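PDB 6FXD: MupZ from Pseudomonas fluorescens, which probably acts as an epoxide hydrolase, working with a Rieske oxygenase in the reaction cascade that builds the oxygen heterocycles of mupirocin. Local coordinates for residues E111-L116 with P125-L130; E73-A78 with L82-N87; L58-S63 with G69-V74. All blocks are in the same frame, centred on the assembly; numbering follows the deposited sequence. Where two conformers were deposited one is given.

Interaction 1 of 3, residues E111-L116 with P125-L130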
ATOM      1  N   GLU A 111       1.239  -1.284  11.394  1.00 28.15           N
ATOM      2  CA  GLU A 111       0.241  -1.971  12.207  1.00 30.85           C
ATOM      3  C   GLU A 111       0.856  -3.124  12.992  1.00 28.31           C
ATOM      4  O   GLU A 111       0.389  -3.446  14.094  1.00 30.93           O
ATOM      5  CB  GLU A 111      -0.888  -2.480  11.311  1.00 38.03           C
ATOM      6  CG  GLU A 111      -2.046  -3.114  12.048  1.00 47.20           C
ATOM      7  CD  GLU A 111      -3.253  -3.316  11.155  1.00 55.13           C
ATOM      8  OE1 GLU A 111      -3.356  -2.604  10.135  1.00 58.00           O
ATOM      9  OE2 GLU A 111      -4.090  -4.191  11.463  1.00 59.88           O
ATOM     10  N   GLU A 112       1.888  -3.767  12.445  1.00 27.73           N
ATOM     11  CA  GLU A 112       2.570  -4.814  13.194  1.00 26.00           C
ATOM     12  C   GLU A 112       3.559  -4.231  14.194  1.00 25.83           C
ATOM     13  O   GLU A 112       3.680  -4.732  15.319  1.00 27.34           O
ATOM     14  CB  GLU A 112       3.269  -5.778  12.233  1.00 27.95           C
ATOM     15  CG  GLU A 112       2.326  -6.579  11.344  1.00 30.34           C
ATOM     16  CD  GLU A 112       1.406  -7.491  12.137  1.00 33.83           C
ATOM     17  OE1 GLU A 112       1.925  -8.346  12.879  1.00 33.20           O
ATOM     18  OE2 GLU A 112       0.166  -7.351  12.038  1.00 36.12           O
ATOM     19  N   LEU A 113       4.274  -3.167  13.813  1.00 25.32           N
ATOM     20  CA  LEU A 113       5.230  -2.573  14.740  1.00 26.33           C
ATOM     21  C   LEU A 113       4.531  -1.978  15.957  1.00 28.92           C
ATOM     22  O   LEU A 113       5.111  -1.952  17.050  1.00 30.16           O
ATOM     23  CB  LEU A 113       6.100  -1.531  14.035  1.00 26.67           C
ATOM     24  CG  LEU A 113       7.494  -2.005  13.587  1.00 29.55           C
ATOM     25  CD1 LEU A 113       7.406  -3.340  12.863  1.00 31.08           C
ATOM     26  CD2 LEU A 113       8.200  -0.969  12.722  1.00 28.48           C
ATOM     27  N   ASP A 114       3.296  -1.489  15.789  1.00 30.95           N
ATOM     28  CA  ASP A 114       2.514  -1.034  16.935  1.00 33.11           C
ATOM     29  C   ASP A 114       2.386  -2.121  17.998  1.00 31.34           C
ATOM     30  O   ASP A 114       2.319  -1.812  19.192  1.00 33.85           O
ATOM     31  CB  ASP A 114       1.122  -0.580  16.476  1.00 37.32           C
ATOM     32  CG  ASP A 114       1.145   0.759  15.747  1.00 42.97           C
ATOM     33  OD1 ASP A 114       2.174   1.461  15.798  1.00 45.01           O
ATOM     34  OD2 ASP A 114       0.125   1.108  15.116  1.00 45.45           O
ATOM     35  N   LYS A 115       2.349  -3.393  17.588  1.00 29.81           N
ATOM     36  CA  LYS A 115       2.252  -4.503  18.535  1.00 28.89           C
ATOM     37  C   LYS A 115       3.572  -4.807  19.226  1.00 28.31           C
ATOM     38  O   LYS A 115       3.572  -5.557  20.214  1.00 29.19           O
ATOM     39  CB  LYS A 115       1.737  -5.757  17.824  1.00 32.94           C
ATOM     40  CG  LYS A 115       0.401  -5.570  17.103  1.00 33.72           C
ATOM     41  CD  LYS A 115       0.079  -6.762  16.199  1.00 37.46           C
ATOM     42  CE  LYS A 115      -1.194  -6.504  15.393  1.00 39.81           C
ATOM     43  NZ  LYS A 115      -1.539  -7.610  14.451  1.00 41.16           N
ATOM     44  N   LEU A 116       4.677  -4.233  18.748  1.00 26.97           N
ATOM     45  CA  LEU A 116       6.007  -4.518  19.263  1.00 25.61           C
ATOM     46  C   LEU A 116       6.584  -3.408  20.133  1.00 25.62           C
ATOM     47  O   LEU A 116       7.519  -3.677  20.895  1.00 28.29           O
ATOM     48  CB  LEU A 116       6.971  -4.775  18.088  1.00 25.39           C
ATOM     49  CG  LEU A 116       6.639  -5.968  17.180  1.00 25.37           C
ATOM     50  CD1 LEU A 116       7.552  -6.048  15.968  1.00 26.19           C
ATOM     51  CD2 LEU A 116       6.674  -7.274  17.986  1.00 25.54           C
ATOM     52  N   PRO A 125      14.619  -0.226  20.754  1.00 28.54           N
ATOM     53  CA  PRO A 125      14.843  -0.525  19.336  1.00 27.29           C
ATOM     54  C   PRO A 125      14.747   0.703  18.443  1.00 28.13           C
ATOM     55  O   PRO A 125      14.130   1.721  18.774  1.00 28.49           O
ATOM     56  CB  PRO A 125      13.721  -1.522  19.000  1.00 28.66           C
ATOM     57  CG  PRO A 125      13.131  -1.925  20.313  1.00 29.98           C
ATOM     58  CD  PRO A 125      13.312  -0.730  21.198  1.00 28.55           C
ATOM     59  N   GLN A 126      15.386   0.587  17.290  1.00 26.91           N
ATOM     60  CA  GLN A 126      15.185   1.526  16.194  1.00 27.83           C
ATOM     61  C   GLN A 126      14.108   0.935  15.293  1.00 25.91           C
ATOM     62  O   GLN A 126      14.337  -0.084  14.631  1.00 24.86           O
ATOM     63  CB  GLN A 126      16.484   1.734  15.417  1.00 35.54           C
ATOM     64  CG  GLN A 126      17.570   2.499  16.163  1.00 45.03           C
ATOM     65  CD  GLN A 126      18.284   1.671  17.217  1.00 54.79           C
ATOM     66  OE1 GLN A 126      18.778   0.575  16.938  1.00 58.12           O
ATOM     67  NE2 GLN A 126      18.353   2.199  18.434  1.00 59.54           N
ATOM     68  N   PHE A 127      12.923   1.553  15.285  1.00 26.17           N
ATOM     69  CA  PHE A 127      11.770   1.040  14.557  1.00 25.46           C
ATOM     70  C   PHE A 127      11.704   1.722  13.196  1.00 25.17           C
ATOM     71  O   PHE A 127      11.600   2.950  13.123  1.00 28.01           O
ATOM     72  CB  PHE A 127      10.482   1.318  15.329  1.00 23.94           C
ATOM     73  CG  PHE A 127      10.282   0.420  16.536  1.00 25.13           C
ATOM     74  CD1 PHE A 127       9.934  -0.914  16.380  1.00 27.51           C
ATOM     75  CD2 PHE A 127      10.409   0.923  17.831  1.00 28.65           C
ATOM     76  CE1 PHE A 127       9.737  -1.733  17.489  1.00 29.51           C
ATOM     77  CE2 PHE A 127      10.219   0.099  18.949  1.00 29.44           C
ATOM     78  CZ  PHE A 127       9.871  -1.223  18.772  1.00 28.86           C
ATOM     79  N   PHE A 128      11.769   0.930  12.123  1.00 25.11           N
ATOM     80  CA  PHE A 128      11.693   1.425  10.746  1.00 25.15           C
ATOM     81  C   PHE A 128      10.387   0.904  10.153  1.00 25.43           C
ATOM     82  O   PHE A 128      10.229  -0.310   9.973  1.00 24.96           O
ATOM     83  CB  PHE A 128      12.872   0.896   9.932  1.00 26.04           C
ATOM     84  CG  PHE A 128      14.171   1.603  10.197  1.00 26.05           C
ATOM     85  CD1 PHE A 128      14.959   1.270  11.291  1.00 27.97           C
ATOM     86  CD2 PHE A 128      14.605   2.596   9.338  1.00 27.27           C
ATOM     87  CE1 PHE A 128      16.173   1.916  11.521  1.00 26.32           C
ATOM     88  CE2 PHE A 128      15.810   3.253   9.556  1.00 28.37           C
ATOM     89  CZ  PHE A 128      16.590   2.923  10.655  1.00 27.55           C
ATOM     90  N   GLU A 129       9.457   1.820   9.850  1.00 26.04           N
ATOM     91  CA  GLU A 129       8.156   1.433   9.309  1.00 27.04           C
ATOM     92  C   GLU A 129       8.243   1.270   7.795  1.00 25.85           C
ATOM     93  O   GLU A 129       8.572   2.221   7.074  1.00 26.08           O
ATOM     94  CB  GLU A 129       7.086   2.450   9.708  1.00 28.87           C
ATOM     95  CG  GLU A 129       6.808   2.419  11.203  1.00 33.75           C
ATOM     96  CD  GLU A 129       5.624   3.274  11.639  1.00 36.55           C
ATOM     97  OE1 GLU A 129       5.009   3.958  10.789  1.00 38.02           O
ATOM     98  OE2 GLU A 129       5.313   3.260  12.852  1.00 36.96           O
ATOM     99  N   LEU A 130       7.942   0.064   7.317  1.00 25.90           N
ATOM    100  CA  LEU A 130       8.021  -0.261   5.897  1.00 25.24           C
ATOM    101  C   LEU A 130       6.835   0.370   5.171  1.00 26.76           C
ATOM    102  O   LEU A 130       5.682   0.103   5.519  1.00 27.63           O
ATOM    103  CB  LEU A 130       7.993  -1.782   5.732  1.00 26.00           C
ATOM    104  CG  LEU A 130       8.080  -2.250   4.280  1.00 28.63           C
ATOM    105  CD1 LEU A 130       9.473  -2.031   3.699  1.00 30.09           C
ATOM    106  CD2 LEU A 130       7.689  -3.721   4.169  1.00 30.45           C
TER
HETATM  107  O   HOH W   1       4.532   1.371  14.762  1.00 36.28           O

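Interaction 2 of 3, residues E73-A78 with L82-N87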
ATOM      1  N   GLU A  73      16.713 -11.757  11.336  1.00 19.44           N
ATOM      2  CA  GLU A  73      15.597 -12.554  11.823  1.00 20.07           C
ATOM      3  C   GLU A  73      14.345 -12.092  11.099  1.00 20.08           C
ATOM      4  O   GLU A  73      13.946 -10.937  11.239  1.00 23.05           O
ATOM      5  CB  GLU A  73      15.430 -12.340  13.324  1.00 21.16           C
ATOM      6  CG  GLU A  73      16.746 -12.294  14.101  1.00 23.09           C
ATOM      7  CD  GLU A  73      16.571 -12.124  15.601  1.00 26.14           C
ATOM      8  OE1 GLU A  73      15.411 -12.095  16.071  1.00 29.19           O
ATOM      9  OE2 GLU A  73      17.601 -12.005  16.301  1.00 28.18           O
ATOM     10  N   VAL A  74      13.713 -12.985  10.352  1.00 19.81           N
ATOM     11  CA  VAL A  74      12.520 -12.651   9.579  1.00 20.29           C
ATOM     12  C   VAL A  74      11.366 -13.496  10.095  1.00 19.00           C
ATOM     13  O   VAL A  74      11.470 -14.730  10.133  1.00 21.72           O
ATOM     14  CB  VAL A  74      12.744 -12.856   8.070  1.00 23.33           C
ATOM     15  CG1 VAL A  74      11.500 -12.426   7.314  1.00 23.88           C
ATOM     16  CG2 VAL A  74      13.976 -12.062   7.603  1.00 22.78           C
ATOM     17  N   TYR A  75      10.269 -12.840  10.486  1.00 21.24           N
ATOM     18  CA  TYR A  75       9.113 -13.504  11.068  1.00 22.64           C
ATOM     19  C   TYR A  75       7.879 -13.198  10.235  1.00 22.15           C
ATOM     20  O   TYR A  75       7.780 -12.136   9.624  1.00 23.85           O
ATOM     21  CB  TYR A  75       8.877 -13.045  12.521  1.00 22.89           C
ATOM     22  CG  TYR A  75      10.100 -13.286  13.377  1.00 26.10           C
ATOM     23  CD1 TYR A  75      10.361 -14.544  13.918  1.00 27.60           C
ATOM     24  CD2 TYR A  75      11.023 -12.271  13.603  1.00 26.88           C
ATOM     25  CE1 TYR A  75      11.499 -14.777  14.670  1.00 27.76           C
ATOM     26  CE2 TYR A  75      12.161 -12.494  14.345  1.00 27.77           C
ATOM     27  CZ  TYR A  75      12.394 -13.743  14.895  1.00 28.16           C
ATOM     28  OH  TYR A  75      13.530 -13.964  15.635  1.00 29.43           O
ATOM     29  N   SER A  76       6.928 -14.130  10.214  1.00 24.40           N
ATOM     30  CA  SER A  76       5.764 -13.928   9.356  1.00 26.19           C
ATOM     31  C   SER A  76       4.880 -12.773   9.821  1.00 27.16           C
ATOM     32  O   SER A  76       4.119 -12.235   9.007  1.00 28.84           O
ATOM     33  CB  SER A  76       4.975 -15.228   9.186  1.00 31.31           C
ATOM     34  OG  SER A  76       4.575 -15.737  10.437  1.00 36.52           O
ATOM     35  N   ASP A  77       4.941 -12.406  11.102  1.00 25.80           N
ATOM     36  CA  ASP A  77       4.209 -11.260  11.637  1.00 27.19           C
ATOM     37  C   ASP A  77       4.815 -10.890  12.989  1.00 25.73           C
ATOM     38  O   ASP A  77       5.766 -11.523  13.455  1.00 26.19           O
ATOM     39  CB  ASP A  77       2.702 -11.541  11.717  1.00 29.80           C
ATOM     40  CG  ASP A  77       2.364 -12.767  12.567  1.00 33.55           C
ATOM     41  OD1 ASP A  77       3.191 -13.193  13.399  1.00 33.06           O
ATOM     42  OD2 ASP A  77       1.245 -13.297  12.411  1.00 38.02           O
ATOM     43  N   ALA A  78       4.242  -9.858  13.623  1.00 27.97           N
ATOM     44  CA  ALA A  78       4.774  -9.376  14.895  1.00 27.32           C
ATOM     45  C   ALA A  78       4.695 -10.456  15.962  1.00 26.90           C
ATOM     46  O   ALA A  78       5.605 -10.588  16.789  1.00 26.29           O
ATOM     47  CB  ALA A  78       4.000  -8.132  15.343  1.00 28.36           C
ATOM     48  N   LEU A  82       7.439 -11.918  18.825  1.00 24.31           N
ATOM     49  CA  LEU A  82       7.163 -12.088  20.246  1.00 23.80           C
ATOM     50  C   LEU A  82       7.340 -13.543  20.666  1.00 23.66           C
ATOM     51  O   LEU A  82       7.856 -13.815  21.757  1.00 25.47           O
ATOM     52  CB  LEU A  82       5.769 -11.557  20.586  1.00 25.94           C
ATOM     53  CG  LEU A  82       5.595 -10.061  20.256  1.00 28.04           C
ATOM     54  CD1 LEU A  82       4.177  -9.543  20.501  1.00 30.19           C
ATOM     55  CD2 LEU A  82       6.643  -9.206  20.985  1.00 27.63           C
ATOM     56  N   ASN A  83       6.912 -14.494  19.824  1.00 24.40           N
ATOM     57  CA  ASN A  83       7.093 -15.899  20.184  1.00 24.22           C
ATOM     58  C   ASN A  83       8.566 -16.239  20.296  1.00 22.56           C
ATOM     59  O   ASN A  83       8.955 -17.053  21.144  1.00 23.29           O
ATOM     60  CB  ASN A  83       6.428 -16.837  19.174  1.00 26.56           C
ATOM     61  CG  ASN A  83       4.929 -16.763  19.198  1.00 30.63           C
ATOM     62  OD1 ASN A  83       4.335 -16.274  20.155  1.00 33.31           O
ATOM     63  ND2 ASN A  83       4.299 -17.287  18.153  1.00 32.21           N
ATOM     64  N   HIS A  84       9.400 -15.636  19.441  1.00 22.12           N
ATOM     65  CA  HIS A  84      10.840 -15.890  19.497  1.00 21.36           C
ATOM     66  C   HIS A  84      11.439 -15.384  20.802  1.00 24.02           C
ATOM     67  O   HIS A  84      12.275 -16.061  21.423  1.00 23.73           O
ATOM     68  CB  HIS A  84      11.532 -15.204  18.318  1.00 22.57           C
ATOM     69  CG  HIS A  84      13.029 -15.272  18.368  1.00 22.83           C
ATOM     70  ND1 HIS A  84      13.725 -16.447  18.158  1.00 23.25           N
ATOM     71  CD2 HIS A  84      13.962 -14.312  18.577  1.00 23.41           C
ATOM     72  CE1 HIS A  84      15.022 -16.207  18.247  1.00 23.09           C
ATOM     73  NE2 HIS A  84      15.193 -14.920  18.494  1.00 24.09           N
ATOM     74  N   LEU A  85      11.027 -14.188  21.222  1.00 24.50           N
ATOM     75  CA  LEU A  85      11.481 -13.612  22.480  1.00 26.84           C
ATOM     76  C   LEU A  85      11.239 -14.571  23.637  1.00 25.28           C
ATOM     77  O   LEU A  85      12.119 -14.766  24.481  1.00 26.83           O
ATOM     78  CB  LEU A  85      10.725 -12.305  22.720  1.00 31.29           C
ATOM     79  CG  LEU A  85      11.473 -11.156  23.380  1.00 39.03           C
ATOM     80  CD1 LEU A  85      12.507 -10.642  22.406  1.00 41.18           C
ATOM     81  CD2 LEU A  85      10.499 -10.055  23.761  1.00 40.52           C
ATOM     82  N   VAL A  86      10.053 -15.183  23.685  1.00 24.41           N
ATOM     83  CA  VAL A  86       9.744 -16.142  24.743  1.00 25.29           C
ATOM     84  C   VAL A  86      10.575 -17.409  24.583  1.00 26.67           C
ATOM     85  O   VAL A  86      11.069 -17.978  25.570  1.00 28.33           O
ATOM     86  CB  VAL A  86       8.237 -16.459  24.758  1.00 27.16           C
ATOM     87  CG1 VAL A  86       7.937 -17.576  25.759  1.00 28.19           C
ATOM     88  CG2 VAL A  86       7.430 -15.205  25.079  1.00 29.70           C
ATOM     89  N   ASN A  87      10.714 -17.892  23.344  1.00 26.67           N
ATOM     90  CA  ASN A  87      11.399 -19.160  23.097  1.00 26.76           C
ATOM     91  C   ASN A  87      12.870 -19.078  23.482  1.00 27.67           C
ATOM     92  O   ASN A  87      13.440 -20.033  24.035  1.00 30.91           O
ATOM     93  CB  ASN A  87      11.261 -19.517  21.612  1.00 25.90           C
ATOM     94  CG  ASN A  87      11.896 -20.858  21.248  1.00 29.79           C
ATOM     95  OD1 ASN A  87      11.746 -21.843  21.966  1.00 30.85           O
ATOM     96  ND2 ASN A  87      12.567 -20.902  20.104  1.00 29.75           N
TER
HETATM   97  O   HOH W   2      17.850 -13.900  18.448  1.00 40.72           O

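Interaction 3 of 3, residues L58-S63 with G69-V74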
ATOM      1  N   LEU A  58      10.766 -17.365   9.523  1.00 22.74           N
ATOM      2  CA  LEU A  58      11.020 -17.653   8.117  1.00 22.38           C
ATOM      3  C   LEU A  58      12.499 -17.660   7.755  1.00 22.93           C
ATOM      4  O   LEU A  58      12.884 -18.334   6.794  1.00 24.68           O
ATOM      5  CB  LEU A  58      10.307 -16.619   7.241  1.00 25.43           C
ATOM      6  CG  LEU A  58       8.813 -16.431   7.508  1.00 28.60           C
ATOM      7  CD1 LEU A  58       8.256 -15.277   6.668  1.00 29.46           C
ATOM      8  CD2 LEU A  58       8.037 -17.713   7.251  1.00 31.80           C
ATOM      9  N   TYR A  59      13.324 -16.892   8.462  1.00 21.61           N
ATOM     10  CA  TYR A  59      14.748 -16.814   8.178  1.00 22.15           C
ATOM     11  C   TYR A  59      15.460 -16.421   9.463  1.00 20.16           C
ATOM     12  O   TYR A  59      14.979 -15.561  10.198  1.00 21.04           O
ATOM     13  CB  TYR A  59      15.013 -15.738   7.126  1.00 22.86           C
ATOM     14  CG  TYR A  59      16.422 -15.700   6.607  1.00 24.34           C
ATOM     15  CD1 TYR A  59      17.411 -14.976   7.270  1.00 25.01           C
ATOM     16  CD2 TYR A  59      16.764 -16.349   5.425  1.00 26.11           C
ATOM     17  CE1 TYR A  59      18.706 -14.928   6.796  1.00 24.81           C
ATOM     18  CE2 TYR A  59      18.052 -16.299   4.941  1.00 27.44           C
ATOM     19  CZ  TYR A  59      19.020 -15.588   5.626  1.00 27.97           C
ATOM     20  OH  TYR A  59      20.306 -15.541   5.146  1.00 30.86           O
ATOM     21  N   TYR A  60      16.605 -17.049   9.732  1.00 21.09           N
ATOM     22  CA  TYR A  60      17.364 -16.734  10.942  1.00 20.76           C
ATOM     23  C   TYR A  60      18.825 -17.045  10.625  1.00 20.94           C
ATOM     24  O   TYR A  60      19.203 -18.222  10.541  1.00 23.89           O
ATOM     25  CB  TYR A  60      16.859 -17.575  12.106  1.00 21.11           C
ATOM     26  CG  TYR A  60      17.389 -17.207  13.470  1.00 20.39           C
ATOM     27  CD1 TYR A  60      16.870 -16.125  14.184  1.00 21.37           C
ATOM     28  CD2 TYR A  60      18.380 -17.978  14.069  1.00 21.66           C
ATOM     29  CE1 TYR A  60      17.338 -15.828  15.463  1.00 21.50           C
ATOM     30  CE2 TYR A  60      18.863 -17.675  15.317  1.00 22.30           C
ATOM     31  CZ  TYR A  60      18.341 -16.616  16.020  1.00 21.91           C
ATOM     32  OH  TYR A  60      18.854 -16.356  17.269  1.00 25.25           O
ATOM     33  N   GLY A  61      19.646 -16.019  10.453  1.00 20.28           N
ATOM     34  CA  GLY A  61      21.019 -16.230  10.024  1.00 21.41           C
ATOM     35  C   GLY A  61      21.987 -15.232  10.626  1.00 19.67           C
ATOM     36  O   GLY A  61      21.674 -14.045  10.763  1.00 21.73           O
ATOM     37  N   PHE A  62      23.187 -15.715  10.955  1.00 19.59           N
ATOM     38  CA  PHE A  62      24.234 -14.915  11.583  1.00 18.18           C
ATOM     39  C   PHE A  62      25.327 -14.581  10.574  1.00 18.19           C
ATOM     40  O   PHE A  62      25.789 -15.457   9.830  1.00 19.96           O
ATOM     41  CB  PHE A  62      24.870 -15.657  12.765  1.00 19.36           C
ATOM     42  CG  PHE A  62      23.987 -15.743  13.974  1.00 19.71           C
ATOM     43  CD1 PHE A  62      23.909 -14.687  14.893  1.00 20.34           C
ATOM     44  CD2 PHE A  62      23.218 -16.878  14.199  1.00 21.06           C
ATOM     45  CE1 PHE A  62      23.099 -14.790  16.021  1.00 20.01           C
ATOM     46  CE2 PHE A  62      22.401 -16.970  15.312  1.00 21.49           C
ATOM     47  CZ  PHE A  62      22.339 -15.935  16.214  1.00 20.00           C
ATOM     48  N   SER A  63      25.768 -13.323  10.579  0.65 17.89           N
ATOM     49  CA  SER A  63      26.828 -12.835   9.699  0.65 17.77           C
ATOM     50  C   SER A  63      27.828 -12.027  10.515  0.65 19.00           C
ATOM     51  O   SER A  63      27.520 -11.556  11.609  0.65 18.69           O
ATOM     52  CB  SER A  63      26.287 -11.906   8.607  0.65 19.27           C
ATOM     53  OG  SER A  63      25.259 -12.532   7.877  0.65 19.71           O
ATOM     54  N   GLY A  69      29.169  -8.847  15.017  1.00 20.90           N
ATOM     55  CA  GLY A  69      28.215  -9.860  14.645  1.00 19.68           C
ATOM     56  C   GLY A  69      26.861  -9.268  14.296  1.00 19.09           C
ATOM     57  O   GLY A  69      26.564  -8.118  14.613  1.00 20.30           O
ATOM     58  N   HIS A  70      26.040 -10.081  13.641  1.00 18.60           N
ATOM     59  CA  HIS A  70      24.720  -9.625  13.220  1.00 18.58           C
ATOM     60  C   HIS A  70      23.816 -10.839  13.070  1.00 18.87           C
ATOM     61  O   HIS A  70      24.281 -11.905  12.654  1.00 20.52           O
ATOM     62  CB  HIS A  70      24.853  -8.893  11.877  1.00 21.03           C
ATOM     63  CG  HIS A  70      23.555  -8.533  11.231  1.00 20.56           C
ATOM     64  ND1 HIS A  70      22.895  -9.373  10.361  1.00 21.35           N
ATOM     65  CD2 HIS A  70      22.817  -7.397  11.285  1.00 21.82           C
ATOM     66  CE1 HIS A  70      21.807  -8.769   9.907  1.00 21.28           C
ATOM     67  NE2 HIS A  70      21.730  -7.578  10.468  1.00 22.60           N
ATOM     68  N   CYS A  71      22.536 -10.684  13.400  1.00 19.20           N
ATOM     69  CA  CYS A  71      21.537 -11.697  13.088  1.00 18.59           C
ATOM     70  C   CYS A  71      20.435 -11.067  12.249  1.00 18.79           C
ATOM     71  O   CYS A  71      19.953  -9.979  12.578  1.00 20.28           O
ATOM     72  CB  CYS A  71      20.949 -12.299  14.363  1.00 20.10           C
ATOM     73  SG  CYS A  71      20.059 -13.861  14.030  1.00 24.33           S
ATOM     74  N   ARG A  72      20.048 -11.736  11.163  1.00 19.51           N
ATOM     75  CA  ARG A  72      18.901 -11.323  10.351  1.00 20.49           C
ATOM     76  C   ARG A  72      17.765 -12.277  10.705  1.00 20.00           C
ATOM     77  O   ARG A  72      17.864 -13.480  10.454  1.00 20.87           O
ATOM     78  CB  ARG A  72      19.245 -11.414   8.864  1.00 22.34           C
ATOM     79  CG  ARG A  72      18.191 -10.765   7.949  1.00 25.09           C
ATOM     80  CD  ARG A  72      18.242 -11.238   6.498  1.00 27.53           C
ATOM     81  NE  ARG A  72      19.612 -11.215   5.999  1.00 28.20           N
ATOM     82  CZ  ARG A  72      19.995 -11.649   4.801  1.00 30.69           C
ATOM     83  NH1 ARG A  72      19.108 -12.145   3.947  1.00 32.75           N
ATOM     84  NH2 ARG A  72      21.274 -11.598   4.460  1.00 29.37           N
ATOM     85  N   GLU A  73      16.713 -11.757  11.336  1.00 19.44           N
ATOM     86  CA  GLU A  73      15.597 -12.554  11.823  1.00 20.07           C
ATOM     87  C   GLU A  73      14.345 -12.092  11.099  1.00 20.08           C
ATOM     88  O   GLU A  73      13.946 -10.937  11.239  1.00 23.05           O
ATOM     89  CB  GLU A  73      15.430 -12.340  13.324  1.00 21.16           C
ATOM     90  CG  GLU A  73      16.746 -12.294  14.101  1.00 23.09           C
ATOM     91  CD  GLU A  73      16.571 -12.124  15.601  1.00 26.14           C
ATOM     92  OE1 GLU A  73      15.411 -12.095  16.071  1.00 29.19           O
ATOM     93  OE2 GLU A  73      17.601 -12.005  16.301  1.00 28.18           O
ATOM     94  N   VAL A  74      13.713 -12.985  10.352  1.00 19.81           N
ATOM     95  CA  VAL A  74      12.520 -12.651   9.579  1.00 20.29           C
ATOM     96  C   VAL A  74      11.366 -13.496  10.095  1.00 19.00           C
ATOM     97  O   VAL A  74      11.470 -14.730  10.133  1.00 21.72           O
ATOM     98  CB  VAL A  74      12.744 -12.856   8.070  1.00 23.33           C
ATOM     99  CG1 VAL A  74      11.500 -12.426   7.314  1.00 23.88           C
ATOM    100  CG2 VAL A  74      13.976 -12.062   7.603  1.00 22.78           C
TER
HETATM  101  O   HOH W   2      17.850 -13.900  18.448  1.00 40.72           O
HETATM  102  O   HOH W   3      23.012 -12.014   9.357  1.00 22.40           O

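Interaction 1 of 3, residues E111-L116 with P125-L130
Leu113 of the short helix 110-113 packs against Phe127 and Glu129 of strand 126-135, which makes this a contact within a beta-alpha-beta unit whose two parallel strands, 100-108 and 126-135, lie side by side in the sheet. The side chains of Leu113 and Phe127 slide past each other in opposite directions: Leu113 CG comes to Phe127 CD1 at 3.9 Å, approaching the ring obliquely, while Leu113 CD2 reaches beyond it to the backbone at Phe128 O, 3.5 Å away. The aliphatic CG of Glu129 touches the same methyl from another direction, 4.0 Å from Leu113 CD2. Phe127 carries its CG anti to the carbonyl carbon (chi1 -75°), which turns the ring so that its CE1 meets Leu116 CB at 4.2 Å. Pro125 CB lies over one face of the ring, near the rim. Leu116 also packs on Leu82 of helix 78-94, so the contact continues into the layer of helices above the sheet. Polar groups line its border. The carboxylate of Glu129 forms salt bridges with Arg110 and Arg117, which would help it tolerate the nearby acid Asp114. Between the two acids sits a water, 2.6 Å from Asp114 OD1 and 2.8 Å from Glu129 OE2, with other acceptors competing for its protons.

Interaction 2 of 3, residues E73-A78 with L82-N87
Tyr75 sets its hydroxyl over one face of the His84 imidazole, with 3.0 Å between Tyr75 OH and His84 CD2. The two side chains cross at about a right angle, their ring planes 39° apart, while Tyr75 CE1 rests 3.7 Å from His84 CB. The hydroxyl donates to Glu73 OE1, 2.7 Å from Tyr75 OH, and meets it from above the carboxylate plane. Water 2 joins the other ends, giving a hydrogen to Glu73 OE2 at 2.9 Å and lying in the imidazole plane 2.8 Å from His84 NE2. Further out, Glu54 bonds His84 ND1, so both ring nitrogens are engaged and the ring's rotation is fixed. His84 CG stands anti to the backbone N (chi1 173°), which sends the imidazole from the helix toward the sheet. Helix 78-94 itself begins after Asp77, its N-cap, and Leu82 N donates to Ala78 O at 3.0 Å in its first turn. A phenylalanine in place of Tyr75 would probably leave Glu73 OE1 without this donor and the carboxylate freer to turn. Because the hydroxyl gives its proton to Glu73, it is the oxygen itself, not its O-H, that is turned to the imidazole face, and sheet and helix are joined here by a buried polar network.

Interaction 3 of 3, residues L58-S63 with G69-V74
Cys71 directs one sulfur over the faces of two aromatic rings at once. Its SG lies 3.8 Å from the centroid of the Tyr60 ring and equally far from that of Phe62, close to each ring normal, and the directions to the two centroids are nearly perpendicular, so the thiol fills the corner between the rings. It gets there because SG is anti to the backbone N (chi1 -164°). Cys71 faces Phe62 as a non-hydrogen-bonded pair and meets Tyr60 diagonally; Tyr60 in turn runs beside Glu73, pointing the same way, and its hydroxyl shares water 2 with that carboxylate. Helix 37-51 covers this side of the sheet, placing Phe47 and Ile48 on Tyr60.

On the other side, Tyr59 and Arg72 cross with ring and guanidinium only 11° from parallel, and Tyr59 OH sits over one guanidinium face, 3.8 Å from Arg72 NH1. That nitrogen bonds to Ala141 O of the second subunit. Gly61, paired with Arg72 on the neighbouring strand and two residues beyond Tyr59, has no side chain, and one here would crowd the Tyr59 ring. A third water ties Gly61 O (2.8 Å) to Ser63 OG and His70 ND1.

The backbones pair antiparallel, with Arg72 N to Gly61 O at 2.9 Å and Ser63 N to His70 O also at 2.9 Å. At the start of strand 57-65 the register slips: Leu58 N donates to Val74 O at 2.8 Å, Tyr59 N does so weakly, and the two residues facing Val74 form a classic beta bulge. Strand 57-65 ends the subunit's own sheet but pairs antiparallel with a strand of the second subunit. Such a beta hairpin, in a ferredoxin-like sheet that continues across a subunit interface, is consistent with the dimeric alpha-beta barrel fold.

In the fold
From the N terminus, strand 24-31 and helix 37-51 come before any of the three contacts. Interaction 3 then closes the tight hairpin of strands 57-65 and 68-75. Interaction 2 starts on Glu73 and Val74, where interaction 3 ends, and folds the following helix 78-94 back over the hairpin; water 2 belongs to both. Interaction 1 comes later, after strand 100-108, and closes the loop from helix 110-113 to strand 126-135. Interaction 2 thus overlaps the end of interaction 3, while interaction 1 follows both in series, and none encloses another. Interactions 1 and 2 meet through Glu112 with Ala78 and Leu116 with Leu82, whereas interactions 1 and 3 stay about 9 Å apart at their nearest atoms, both bordering the second subunit.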